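Local coordinates for protein glutathione s-transferase I (Zea mays, PDB 1AXD) that catalyses the transfer of glutathione to electrophilic compounds, herbicides among them, and is bound here to the inhibitor lactoylglutathione, at residues A[10-13]-A[14-18]; A[43-46]-A[47-50]; A[103-106]-A[107-111]; A[112-115]-A[116-120]. All coordinates share one frame; numbering follows the deposited sequence.

Interaction 1: A[10-13]-A[14-18]; sequences MSWN and LTRCA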
ATOM      1  N   MET A  10      -7.664   7.160 -18.878  1.00 37.33           N
ATOM      2  CA  MET A  10      -6.287   6.929 -19.296  1.00 42.95           C
ATOM      3  C   MET A  10      -5.335   6.659 -18.166  1.00 41.06           C
ATOM      4  O   MET A  10      -4.184   6.336 -18.420  1.00 43.22           O
ATOM      5  CB  MET A  10      -5.799   8.090 -20.157  1.00 49.66           C
ATOM      6  CG  MET A  10      -5.893   9.434 -19.490  1.00 56.81           C
ATOM      7  SD  MET A  10      -5.750  10.733 -20.707  1.00 68.21           S
ATOM      8  CE  MET A  10      -7.423  10.886 -21.160  1.00 62.06           C
ATOM      9  N   SER A  11      -5.804   6.783 -16.930  1.00 37.89           N
ATOM     10  CA  SER A  11      -4.962   6.534 -15.769  1.00 32.01           C
ATOM     11  C   SER A  11      -5.057   5.112 -15.351  1.00 30.86           C
ATOM     12  O   SER A  11      -6.166   4.618 -15.178  1.00 33.25           O
ATOM     13  CB  SER A  11      -5.387   7.443 -14.628  1.00 27.19           C
ATOM     14  OG  SER A  11      -4.984   6.904 -13.385  1.00 31.94           O
ATOM     15  N   TRP A  12      -3.926   4.435 -15.178  1.00 27.35           N
ATOM     16  CA  TRP A  12      -3.995   3.046 -14.758  1.00 27.25           C
ATOM     17  C   TRP A  12      -4.386   2.874 -13.303  1.00 27.30           C
ATOM     18  O   TRP A  12      -4.592   1.756 -12.865  1.00 32.11           O
ATOM     19  CB  TRP A  12      -2.739   2.243 -15.143  1.00 29.44           C
ATOM     20  CG  TRP A  12      -1.440   2.770 -14.674  1.00 33.03           C
ATOM     21  CD1 TRP A  12      -0.959   2.749 -13.397  1.00 35.80           C
ATOM     22  CD2 TRP A  12      -0.422   3.371 -15.480  1.00 34.21           C
ATOM     23  NE1 TRP A  12       0.298   3.304 -13.359  1.00 38.23           N
ATOM     24  CE2 TRP A  12       0.654   3.696 -14.624  1.00 33.87           C
ATOM     25  CE3 TRP A  12      -0.313   3.667 -16.844  1.00 39.29           C
ATOM     26  CZ2 TRP A  12       1.828   4.305 -15.087  1.00 32.25           C
ATOM     27  CZ3 TRP A  12       0.863   4.277 -17.306  1.00 39.44           C
ATOM     28  CH2 TRP A  12       1.913   4.586 -16.426  1.00 32.20           C
ATOM     29  N   ASN A  13      -4.566   3.974 -12.579  1.00 27.01           N
ATOM     30  CA  ASN A  13      -4.989   3.892 -11.189  1.00 21.90           C
ATOM     31  C   ASN A  13      -6.472   3.837 -11.123  1.00 19.85           C
ATOM     32  O   ASN A  13      -7.013   3.163 -10.269  1.00 23.35           O
ATOM     33  CB  ASN A  13      -4.441   5.057 -10.370  1.00 23.13           C
ATOM     34  CG  ASN A  13      -2.963   4.903 -10.074  1.00 25.46           C
ATOM     35  OD1 ASN A  13      -2.151   5.651 -10.570  1.00 32.49           O
ATOM     36  ND2 ASN A  13      -2.613   3.891  -9.299  1.00 23.27           N
ATOM     37  N   LEU A  14      -7.139   4.485 -12.063  1.00 20.35           N
ATOM     38  CA  LEU A  14      -8.593   4.479 -12.107  1.00 22.13           C
ATOM     39  C   LEU A  14      -9.059   3.213 -12.709  1.00 24.28           C
ATOM     40  O   LEU A  14     -10.151   2.753 -12.379  1.00 28.77           O
ATOM     41  CB  LEU A  14      -9.104   5.637 -12.945  1.00 22.92           C
ATOM     42  CG  LEU A  14      -8.179   6.835 -12.925  1.00 29.07           C
ATOM     43  CD1 LEU A  14      -8.766   7.914 -13.767  1.00 41.65           C
ATOM     44  CD2 LEU A  14      -7.988   7.347 -11.528  1.00 35.31           C
ATOM     45  N   THR A  15      -8.274   2.651 -13.625  1.00 24.42           N
ATOM     46  CA  THR A  15      -8.663   1.400 -14.247  1.00 22.28           C
ATOM     47  C   THR A  15      -8.421   0.252 -13.308  1.00 17.76           C
ATOM     48  O   THR A  15      -8.972  -0.806 -13.509  1.00 21.69           O
ATOM     49  CB  THR A  15      -8.035   1.215 -15.650  1.00 22.43           C
ATOM     50  OG1 THR A  15      -6.612   1.380 -15.589  1.00 34.00           O
ATOM     51  CG2 THR A  15      -8.600   2.276 -16.603  1.00 22.72           C
ATOM     52  N   ARG A  16      -7.654   0.467 -12.249  1.00 17.95           N
ATOM     53  CA  ARG A  16      -7.451  -0.588 -11.258  1.00 20.25           C
ATOM     54  C   ARG A  16      -8.810  -0.712 -10.556  1.00 21.34           C
ATOM     55  O   ARG A  16      -9.273  -1.812 -10.327  1.00 22.09           O
ATOM     56  CB  ARG A  16      -6.346  -0.198 -10.258  1.00 15.98           C
ATOM     57  CG  ARG A  16      -5.986  -1.304  -9.270  1.00 19.79           C
ATOM     58  CD  ARG A  16      -4.752  -0.993  -8.441  1.00 16.76           C
ATOM     59  NE  ARG A  16      -3.541  -0.797  -9.242  1.00 22.36           N
ATOM     60  CZ  ARG A  16      -2.849   0.341  -9.282  1.00 23.28           C
ATOM     61  NH1 ARG A  16      -3.244   1.387  -8.575  1.00 26.02           N
ATOM     62  NH2 ARG A  16      -1.751   0.433 -10.011  1.00 26.73           N
ATOM     63  N   CYS A  17      -9.457   0.425 -10.299  1.00 23.05           N
ATOM     64  CA  CYS A  17     -10.766   0.482  -9.663  1.00 20.24           C
ATOM     65  C   CYS A  17     -11.804  -0.068 -10.584  1.00 22.41           C
ATOM     66  O   CYS A  17     -12.692  -0.767 -10.121  1.00 27.52           O
ATOM     67  CB  CYS A  17     -11.137   1.929  -9.335  1.00 17.36           C
ATOM     68  SG  CYS A  17      -9.981   2.781  -8.281  1.00 24.35           S
ATOM     69  N   ALA A  18     -11.737   0.282 -11.871  1.00 20.10           N
ATOM     70  CA  ALA A  18     -12.707  -0.204 -12.852  1.00 16.14           C
ATOM     71  C   ALA A  18     -12.662  -1.681 -12.956  1.00 19.26           C
ATOM     72  O   ALA A  18     -13.698  -2.289 -13.129  1.00 27.77           O
ATOM     73  CB  ALA A  18     -12.480   0.464 -14.217  1.00 18.45           C
TER
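S11 and L14 meet where the loop behind strand 3-6 winds into helix 14-24 of the thioredoxin-like domain, and the serine caps this first turn. Its OG accepts from N13 N at 3.1 Å and more weakly from L14 N. The same hydroxyl makes a hydrogen bond to a modified side chain of the bound peptide, so the atom that helps to start the helix also faces the glutathione site.

L14 wraps round the cap. Its CB passes beside S11 O, CG presses on S11 OG at 3.2 Å and on S11 CB, and at the fork CD1 goes to S11 CB at 3.5 Å while CD2 stays near S11 OG. With an alanine here the whole fork beyond CB would go, which would probably uncover one flank of the S11 hydroxymethyl group and give it more freedom to turn.

T15 grips S11 O twice, through N, at 152°, and through OG1, and L14 N adds a weak bond. The threonine hydroxyl reaches back because chi1 (53°) sets OG1 between the backbone N and the carbonyl carbon, also within 3.2 Å of W12 CA. The R16 side chain touches C71 and S169, and NE makes a long, weak ion pair with E101. W12 O, which is hydrogen-bonded to S169 OG, sits 4.2 Å above the R16 guanidinium plane, over its centre.

Interaction 2: A[43-46]-A[47-50]; sequences PEHL and VRNP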
ATOM      1  N   PRO A  43     -12.806  22.988  -5.684  1.00 41.95           N
ATOM      2  CA  PRO A  43     -13.483  22.803  -4.398  1.00 39.62           C
ATOM      3  C   PRO A  43     -14.438  21.649  -4.419  1.00 39.49           C
ATOM      4  O   PRO A  43     -14.620  20.999  -3.395  1.00 38.93           O
ATOM      5  CB  PRO A  43     -14.226  24.122  -4.228  1.00 40.77           C
ATOM      6  CG  PRO A  43     -13.289  25.089  -4.830  1.00 41.55           C
ATOM      7  CD  PRO A  43     -12.906  24.395  -6.110  1.00 44.10           C
ATOM      8  N   GLU A  44     -15.075  21.410  -5.563  1.00 39.38           N
ATOM      9  CA  GLU A  44     -16.011  20.293  -5.679  1.00 41.87           C
ATOM     10  C   GLU A  44     -15.272  18.994  -5.588  1.00 38.52           C
ATOM     11  O   GLU A  44     -15.789  18.056  -5.013  1.00 37.25           O
ATOM     12  CB  GLU A  44     -16.775  20.333  -7.003  1.00 47.21           C
ATOM     13  CG  GLU A  44     -17.550  21.605  -7.257  1.00 57.63           C
ATOM     14  CD  GLU A  44     -16.875  22.483  -8.285  1.00 64.30           C
ATOM     15  OE1 GLU A  44     -16.533  21.965  -9.374  1.00 67.29           O
ATOM     16  OE2 GLU A  44     -16.686  23.686  -8.001  1.00 68.12           O
ATOM     17  N   HIS A  45     -14.070  18.933  -6.157  1.00 35.07           N
ATOM     18  CA  HIS A  45     -13.294  17.710  -6.121  1.00 31.11           C
ATOM     19  C   HIS A  45     -12.563  17.515  -4.801  1.00 32.75           C
ATOM     20  O   HIS A  45     -12.400  16.377  -4.373  1.00 35.82           O
ATOM     21  CB  HIS A  45     -12.330  17.644  -7.301  1.00 27.18           C
ATOM     22  CG  HIS A  45     -11.785  16.274  -7.531  1.00 27.25           C
ATOM     23  ND1 HIS A  45     -10.473  15.941  -7.270  1.00 27.90           N
ATOM     24  CD2 HIS A  45     -12.393  15.131  -7.926  1.00 25.91           C
ATOM     25  CE1 HIS A  45     -10.301  14.649  -7.483  1.00 28.82           C
ATOM     26  NE2 HIS A  45     -11.451  14.136  -7.884  1.00 28.08           N
ATOM     27  N   LEU A  46     -12.154  18.599  -4.148  1.00 28.65           N
ATOM     28  CA  LEU A  46     -11.470  18.498  -2.862  1.00 28.68           C
ATOM     29  C   LEU A  46     -12.352  17.912  -1.767  1.00 28.95           C
ATOM     30  O   LEU A  46     -11.832  17.498  -0.745  1.00 29.17           O
ATOM     31  CB  LEU A  46     -10.917  19.859  -2.437  1.00 23.51           C
ATOM     32  CG  LEU A  46      -9.812  20.332  -3.375  1.00 23.83           C
ATOM     33  CD1 LEU A  46      -9.515  21.814  -3.163  1.00 27.59           C
ATOM     34  CD2 LEU A  46      -8.552  19.476  -3.171  1.00 19.85           C
ATOM     35  N   VAL A  47     -13.670  17.906  -1.951  1.00 28.84           N
ATOM     36  CA  VAL A  47     -14.534  17.312  -0.941  1.00 31.25           C
ATOM     37  C   VAL A  47     -14.585  15.823  -1.148  1.00 34.26           C
ATOM     38  O   VAL A  47     -15.081  15.113  -0.285  1.00 41.11           O
ATOM     39  CB  VAL A  47     -15.957  17.922  -0.924  1.00 27.69           C
ATOM     40  CG1 VAL A  47     -15.874  19.434  -0.690  1.00 28.05           C
ATOM     41  CG2 VAL A  47     -16.703  17.615  -2.213  1.00 24.17           C
ATOM     42  N   ARG A  48     -14.072  15.356  -2.289  1.00 35.11           N
ATOM     43  CA  ARG A  48     -14.022  13.925  -2.602  1.00 32.05           C
ATOM     44  C   ARG A  48     -12.635  13.427  -2.251  1.00 30.25           C
ATOM     45  O   ARG A  48     -12.522  12.434  -1.561  1.00 31.09           O
ATOM     46  CB  ARG A  48     -14.317  13.683  -4.079  1.00 28.34           C
ATOM     47  CG  ARG A  48     -15.576  14.366  -4.563  1.00 27.24           C
ATOM     48  CD  ARG A  48     -15.725  14.167  -6.039  1.00 29.16           C
ATOM     49  NE  ARG A  48     -16.702  15.065  -6.640  1.00 30.73           N
ATOM     50  CZ  ARG A  48     -16.460  15.794  -7.725  1.00 33.79           C
ATOM     51  NH1 ARG A  48     -15.277  15.738  -8.319  1.00 37.30           N
ATOM     52  NH2 ARG A  48     -17.406  16.563  -8.233  1.00 37.15           N
ATOM     53  N   ASN A  49     -11.596  14.128  -2.698  1.00 26.52           N
ATOM     54  CA  ASN A  49     -10.222  13.752  -2.377  1.00 22.27           C
ATOM     55  C   ASN A  49      -9.499  15.006  -1.864  1.00 22.82           C
ATOM     56  O   ASN A  49      -9.201  15.900  -2.652  1.00 19.84           O
ATOM     57  CB  ASN A  49      -9.514  13.177  -3.610  1.00 18.01           C
ATOM     58  CG  ASN A  49      -8.192  12.483  -3.272  1.00 19.11           C
ATOM     59  OD1 ASN A  49      -7.652  12.632  -2.192  1.00 20.02           O
ATOM     60  ND2 ASN A  49      -7.677  11.722  -4.218  1.00 22.12           N
ATOM     61  N   PRO A  50      -9.251  15.098  -0.541  1.00 19.53           N
ATOM     62  CA  PRO A  50      -8.569  16.263   0.030  1.00 19.54           C
ATOM     63  C   PRO A  50      -7.193  16.454  -0.486  1.00 20.55           C
ATOM     64  O   PRO A  50      -6.654  17.533  -0.340  1.00 25.87           O
ATOM     65  CB  PRO A  50      -8.568  15.968   1.529  1.00 14.60           C
ATOM     66  CG  PRO A  50      -8.624  14.463   1.594  1.00 15.03           C
ATOM     67  CD  PRO A  50      -9.622  14.142   0.518  1.00 15.68           C
TER
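H45 O, in the short and weakly bonded helix around 43-46, accepts two backbone amides, R48 N at 2.9 Å from well above the carbonyl plane and N49 N nearly in line with the C=O bond, at an N-H angle of 170°. The chain leaves the turn with a further touch, a CA-H...O contact from L46 CA to N49 O.

R48 doubles back over the turn it has just completed. Its chain is extended from CG to NE, which brings the guanidinium across E44 and H45 and lays one of its faces over E44 O, 3.5 Å from the plane. NH1 then arrives at the edge of the H45 imidazole, in the ring plane and 3.0 Å from CD2, with the two flat groups 71° apart. With R48 NH1 4.2 Å from H45 NE2, a positive charge on the imidazole would probably be disfavoured so close to the guanidinium. The ring is held from its other nitrogen, since ND1 is hydrogen-bonded to H40 O.

This turn belongs to the thioredoxin-like domain, in the connection that leads from strand 28-31 to strand 56-59, and R48 ties it to the sheet by a cation-pi contact with Y6. V47, on a more exposed part of the turn, sets CG1 3.4 Å from P43 O. The N49 carboxamide faces the following loop, its ND2 bonded to Q53 O and its OD1 to F51 N. P50 turns to the dimer interface, where it packs on V144 of the second subunit.

Interaction 3: A[103-106]-A[107-111]; sequences NQYT and AALNP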
ATOM      1  N   ASN A 103       4.025  -2.631  -3.626  1.00 20.17           N
ATOM      2  CA  ASN A 103       5.405  -2.407  -3.214  1.00 19.92           C
ATOM      3  C   ASN A 103       6.466  -3.163  -3.943  1.00 21.76           C
ATOM      4  O   ASN A 103       7.637  -2.969  -3.650  1.00 23.82           O
ATOM      5  CB  ASN A 103       5.517  -2.718  -1.723  1.00 21.86           C
ATOM      6  CG  ASN A 103       4.411  -2.079  -0.916  1.00 22.85           C
ATOM      7  OD1 ASN A 103       3.838  -2.703  -0.049  1.00 32.26           O
ATOM      8  ND2 ASN A 103       4.110  -0.823  -1.205  1.00 28.63           N
ATOM      9  N   GLN A 104       6.077  -4.006  -4.895  1.00 22.72           N
ATOM     10  CA  GLN A 104       7.033  -4.820  -5.631  1.00 16.07           C
ATOM     11  C   GLN A 104       6.865  -4.758  -7.112  1.00 13.86           C
ATOM     12  O   GLN A 104       7.737  -4.257  -7.798  1.00 17.07           O
ATOM     13  CB  GLN A 104       6.885  -6.271  -5.190  1.00 19.47           C
ATOM     14  CG  GLN A 104       8.170  -6.998  -5.028  1.00 27.33           C
ATOM     15  CD  GLN A 104       8.966  -6.494  -3.854  1.00 29.87           C
ATOM     16  OE1 GLN A 104       8.441  -6.334  -2.762  1.00 26.91           O
ATOM     17  NE2 GLN A 104      10.251  -6.260  -4.073  1.00 27.72           N
ATOM     18  N   TYR A 105       5.744  -5.264  -7.605  1.00 13.80           N
ATOM     19  CA  TYR A 105       5.461  -5.324  -9.035  1.00 14.85           C
ATOM     20  C   TYR A 105       5.313  -3.989  -9.660  1.00 17.68           C
ATOM     21  O   TYR A 105       6.160  -3.597 -10.451  1.00 20.86           O
ATOM     22  CB  TYR A 105       4.198  -6.151  -9.235  1.00 20.72           C
ATOM     23  CG  TYR A 105       3.843  -6.515 -10.651  1.00 20.38           C
ATOM     24  CD1 TYR A 105       4.334  -7.683 -11.236  1.00 21.35           C
ATOM     25  CD2 TYR A 105       2.942  -5.746 -11.375  1.00 21.30           C
ATOM     26  CE1 TYR A 105       3.928  -8.075 -12.496  1.00 24.34           C
ATOM     27  CE2 TYR A 105       2.532  -6.127 -12.639  1.00 23.86           C
ATOM     28  CZ  TYR A 105       3.024  -7.290 -13.195  1.00 22.29           C
ATOM     29  OH  TYR A 105       2.606  -7.667 -14.447  1.00 23.60           O
ATOM     30  N   THR A 106       4.244  -3.282  -9.321  1.00 16.72           N
ATOM     31  CA  THR A 106       3.994  -1.957  -9.867  1.00 17.81           C
ATOM     32  C   THR A 106       5.157  -1.003  -9.624  1.00 19.99           C
ATOM     33  O   THR A 106       5.465  -0.219 -10.504  1.00 21.99           O
ATOM     34  CB  THR A 106       2.695  -1.381  -9.296  1.00 19.10           C
ATOM     35  OG1 THR A 106       1.630  -2.303  -9.558  1.00 18.89           O
ATOM     36  CG2 THR A 106       2.368  -0.019  -9.929  1.00 14.62           C
ATOM     37  N   ALA A 107       5.821  -1.103  -8.474  1.00 19.07           N
ATOM     38  CA  ALA A 107       6.967  -0.245  -8.162  1.00 21.17           C
ATOM     39  C   ALA A 107       8.087  -0.390  -9.198  1.00 24.88           C
ATOM     40  O   ALA A 107       8.826   0.563  -9.421  1.00 29.61           O
ATOM     41  CB  ALA A 107       7.494  -0.555  -6.745  1.00 16.78           C
ATOM     42  N   ALA A 108       8.220  -1.569  -9.802  1.00 22.86           N
ATOM     43  CA  ALA A 108       9.256  -1.798 -10.798  1.00 22.27           C
ATOM     44  C   ALA A 108       8.729  -1.415 -12.129  1.00 24.30           C
ATOM     45  O   ALA A 108       9.481  -0.933 -12.958  1.00 26.42           O
ATOM     46  CB  ALA A 108       9.698  -3.275 -10.780  1.00 19.65           C
ATOM     47  N   LEU A 109       7.432  -1.600 -12.328  1.00 24.71           N
ATOM     48  CA  LEU A 109       6.795  -1.276 -13.592  1.00 26.48           C
ATOM     49  C   LEU A 109       6.602   0.174 -13.854  1.00 28.73           C
ATOM     50  O   LEU A 109       6.767   0.593 -14.988  1.00 32.75           O
ATOM     51  CB  LEU A 109       5.453  -1.990 -13.702  1.00 24.24           C
ATOM     52  CG  LEU A 109       5.439  -3.176 -14.651  1.00 22.80           C
ATOM     53  CD1 LEU A 109       4.026  -3.759 -14.730  1.00 15.40           C
ATOM     54  CD2 LEU A 109       5.908  -2.694 -16.031  1.00 23.25           C
ATOM     55  N   ASN A 110       6.270   0.945 -12.824  1.00 29.23           N
ATOM     56  CA  ASN A 110       6.031   2.387 -12.959  1.00 31.21           C
ATOM     57  C   ASN A 110       7.075   3.174 -13.732  1.00 27.34           C
ATOM     58  O   ASN A 110       6.727   3.906 -14.641  1.00 24.52           O
ATOM     59  CB  ASN A 110       5.822   3.011 -11.588  1.00 39.09           C
ATOM     60  CG  ASN A 110       4.627   3.914 -11.552  1.00 48.29           C
ATOM     61  OD1 ASN A 110       3.547   3.507 -11.145  1.00 52.45           O
ATOM     62  ND2 ASN A 110       4.805   5.151 -12.003  1.00 54.08           N
ATOM     63  N   PRO A 111       8.358   3.053 -13.374  1.00 25.93           N
ATOM     64  CA  PRO A 111       9.357   3.811 -14.129  1.00 25.72           C
ATOM     65  C   PRO A 111       9.295   3.437 -15.572  1.00 26.49           C
ATOM     66  O   PRO A 111       9.303   4.305 -16.424  1.00 29.20           O
ATOM     67  CB  PRO A 111      10.667   3.331 -13.515  1.00 23.60           C
ATOM     68  CG  PRO A 111      10.289   3.053 -12.105  1.00 24.40           C
ATOM     69  CD  PRO A 111       8.984   2.324 -12.259  1.00 24.45           C
TER
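Helix 88-122, the long helix of the all-helical C-terminal domain, carries Y105 and L109 side by side, one turn apart and pointing the same way. CD1 of L109 comes up obliquely to the phenol ring, 3.5 Å from Y105 CE2, and stays near CZ as well. The ring lies along the helix in this direction because chi1 (-171°) puts CG of the tyrosine opposite its own backbone N. Beyond the leucine the ring is fixed by other partners: OH is hydrogen-bonded to T171 OG1, and H167 meets the ring edge-to-face. A leucine in place of the tyrosine would strip away the phenol, and T171 OG1 would probably lose this hydrogen-bond mate while L109 CD1 lost the ring it rests against.

The backbone beneath is an irregular stretch of helix, with a wider pi-type turn at 103-105 and kinks at A107 and P111, whose nitrogens make no bond to the turn before; at P111 the imino acid has no N-H to give. Y105 O takes two amides, A108 N from above the carbonyl plane and L109 N in it, each at 3.0 Å. N110 keeps the four-residue spacing, its N donating to T106 O over 2.7 Å at 161°.

T106 and N110 also meet by their side chains, methyl CG2 to OD1 at 3.9 Å. The threonine's OG1 faces back up the helix and is hydrogen-bonded to E101 OE2. Helix 168-174 covers this flank, V170 touching Y105, T106 and L109, while A108 packs against L138 of helix 128-151.

Interaction 4: A[112-115]-A[116-120]; sequences ILFQ and VLISP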
ATOM      1  N   ILE A 112       9.182   2.140 -15.827  1.00 25.90           N
ATOM      2  CA  ILE A 112       9.128   1.585 -17.165  1.00 23.17           C
ATOM      3  C   ILE A 112       7.967   2.104 -17.987  1.00 23.73           C
ATOM      4  O   ILE A 112       8.191   2.692 -19.034  1.00 26.57           O
ATOM      5  CB  ILE A 112       9.111   0.034 -17.083  1.00 23.78           C
ATOM      6  CG1 ILE A 112      10.396  -0.452 -16.408  1.00 18.51           C
ATOM      7  CG2 ILE A 112       8.984  -0.604 -18.488  1.00 22.07           C
ATOM      8  CD1 ILE A 112      10.461  -1.953 -16.227  1.00 22.93           C
ATOM      9  N   LEU A 113       6.746   1.928 -17.505  1.00 22.51           N
ATOM     10  CA  LEU A 113       5.571   2.375 -18.234  1.00 17.84           C
ATOM     11  C   LEU A 113       5.627   3.817 -18.618  1.00 20.17           C
ATOM     12  O   LEU A 113       5.098   4.177 -19.644  1.00 20.09           O
ATOM     13  CB  LEU A 113       4.304   2.051 -17.440  1.00 17.91           C
ATOM     14  CG  LEU A 113       4.108   0.556 -17.164  1.00 15.35           C
ATOM     15  CD1 LEU A 113       2.698   0.300 -16.638  1.00 16.53           C
ATOM     16  CD2 LEU A 113       4.325  -0.258 -18.465  1.00 17.01           C
ATOM     17  N   PHE A 114       6.305   4.641 -17.833  1.00 26.35           N
ATOM     18  CA  PHE A 114       6.425   6.063 -18.135  1.00 29.39           C
ATOM     19  C   PHE A 114       7.402   6.320 -19.291  1.00 32.08           C
ATOM     20  O   PHE A 114       7.046   6.998 -20.244  1.00 30.83           O
ATOM     21  CB  PHE A 114       6.872   6.818 -16.878  1.00 29.83           C
ATOM     22  CG  PHE A 114       7.305   8.237 -17.135  1.00 36.59           C
ATOM     23  CD1 PHE A 114       6.390   9.197 -17.583  1.00 37.26           C
ATOM     24  CD2 PHE A 114       8.633   8.621 -16.922  1.00 40.62           C
ATOM     25  CE1 PHE A 114       6.787  10.515 -17.816  1.00 37.05           C
ATOM     26  CE2 PHE A 114       9.047   9.942 -17.151  1.00 41.23           C
ATOM     27  CZ  PHE A 114       8.120  10.891 -17.599  1.00 41.71           C
ATOM     28  N   GLN A 115       8.614   5.780 -19.197  1.00 33.98           N
ATOM     29  CA  GLN A 115       9.633   5.963 -20.227  1.00 30.59           C
ATOM     30  C   GLN A 115       9.194   5.413 -21.531  1.00 32.37           C
ATOM     31  O   GLN A 115       9.224   6.117 -22.525  1.00 34.61           O
ATOM     32  CB  GLN A 115      10.935   5.275 -19.810  1.00 28.67           C
ATOM     33  CG  GLN A 115      11.584   5.871 -18.587  1.00 28.65           C
ATOM     34  CD  GLN A 115      11.984   7.307 -18.799  1.00 29.95           C
ATOM     35  OE1 GLN A 115      12.461   7.670 -19.854  1.00 32.12           O
ATOM     36  NE2 GLN A 115      11.791   8.127 -17.789  1.00 36.08           N
ATOM     37  N   VAL A 116       8.781   4.155 -21.523  1.00 31.23           N
ATOM     38  CA  VAL A 116       8.347   3.470 -22.721  1.00 31.61           C
ATOM     39  C   VAL A 116       7.000   3.916 -23.232  1.00 33.15           C
ATOM     40  O   VAL A 116       6.759   3.825 -24.426  1.00 33.04           O
ATOM     41  CB  VAL A 116       8.354   1.925 -22.475  1.00 34.27           C
ATOM     42  CG1 VAL A 116       7.588   1.168 -23.582  1.00 37.60           C
ATOM     43  CG2 VAL A 116       9.799   1.413 -22.417  1.00 28.90           C
ATOM     44  N   LEU A 117       6.147   4.451 -22.369  1.00 32.85           N
ATOM     45  CA  LEU A 117       4.818   4.823 -22.821  1.00 30.94           C
ATOM     46  C   LEU A 117       4.390   6.266 -22.681  1.00 30.90           C
ATOM     47  O   LEU A 117       4.092   6.893 -23.687  1.00 34.64           O
ATOM     48  CB  LEU A 117       3.802   3.891 -22.155  1.00 33.34           C
ATOM     49  CG  LEU A 117       2.434   3.628 -22.777  1.00 36.95           C
ATOM     50  CD1 LEU A 117       2.595   2.903 -24.125  1.00 36.98           C
ATOM     51  CD2 LEU A 117       1.617   2.758 -21.809  1.00 38.08           C
ATOM     52  N   ILE A 118       4.373   6.813 -21.474  1.00 27.63           N
ATOM     53  CA  ILE A 118       3.915   8.188 -21.305  1.00 30.80           C
ATOM     54  C   ILE A 118       4.821   9.211 -21.933  1.00 30.80           C
ATOM     55  O   ILE A 118       4.367   9.979 -22.763  1.00 28.89           O
ATOM     56  CB  ILE A 118       3.685   8.541 -19.820  1.00 35.34           C
ATOM     57  CG1 ILE A 118       2.939   7.404 -19.112  1.00 37.24           C
ATOM     58  CG2 ILE A 118       2.875   9.844 -19.713  1.00 37.26           C
ATOM     59  CD1 ILE A 118       1.598   7.042 -19.738  1.00 38.33           C
ATOM     60  N   SER A 119       6.093   9.207 -21.544  1.00 31.93           N
ATOM     61  CA  SER A 119       7.092  10.133 -22.060  1.00 31.88           C
ATOM     62  C   SER A 119       6.985  10.346 -23.562  1.00 35.92           C
ATOM     63  O   SER A 119       6.801  11.473 -23.987  1.00 40.27           O
ATOM     64  CB  SER A 119       8.490   9.642 -21.680  1.00 30.38           C
ATOM     65  OG  SER A 119       9.493  10.480 -22.214  1.00 31.79           O
ATOM     66  N   PRO A 120       7.068   9.280 -24.377  1.00 38.31           N
ATOM     67  CA  PRO A 120       6.968   9.450 -25.830  1.00 38.45           C
ATOM     68  C   PRO A 120       5.695  10.142 -26.293  1.00 39.37           C
ATOM     69  O   PRO A 120       5.764  10.982 -27.177  1.00 39.37           O
ATOM     70  CB  PRO A 120       7.040   8.009 -26.342  1.00 39.85           C
ATOM     71  CG  PRO A 120       7.929   7.353 -25.343  1.00 38.05           C
ATOM     72  CD  PRO A 120       7.359   7.870 -24.049  1.00 40.39           C
TER
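V116 renews the regular pattern of helix 88-122 by donating its N to I112 O at 2.9 Å, almost straight down the carbonyl, and its CG2 rests loosely on I112 CG2. Around 116-118 the helix widens into a pi-type turn: L117 N bonds only weakly to L113 O, to which I118 N also donates from five residues on, though the place of that oxygen is less sure.

I118 brings CB to F114 CD1 at 3.6 Å, the two side chains crossing at about a right angle. The phenyl ring swings down the helix toward this turn because CG of F114 stands anti to the backbone N (chi1 168°). S119 completes the wide turn, its N donating to F114 O five residues back at 2.7 Å. Its CB lies 4.2 Å above the F114 ring, toward the rim, while OG is hydrogen-bonded to T125 O. P120 can offer no N-H; its CD sits against Q115 O, which accepts instead from T126 OG1.

Q115 reaches V130 and V131 of helix 128-151, and V116 also touches V131, whereas L113 and L117 face helix 168-174 at C173.

W12 joins three of the four contacts. From the loop of interaction 1 its indole reaches interaction 4, with CH2 3.6 Å from L113 CB and CZ3 3.8 Å from I118 CD1, and its NE1 approaches N110 OD1 of interaction 3 at 3.9 Å. The indole next to the capping serine in sequence thus joins the loop at the bound glutathione derivative to the long helix of the other domain. Interactions 3 and 4 are consecutive pieces of that helix, their centres about 13 Å apart. Interaction 2 stands apart: its nearest atoms are about 8 Å from interaction 1 and about 16 Å from interaction 3. It shares the N-terminal domain with interaction 1.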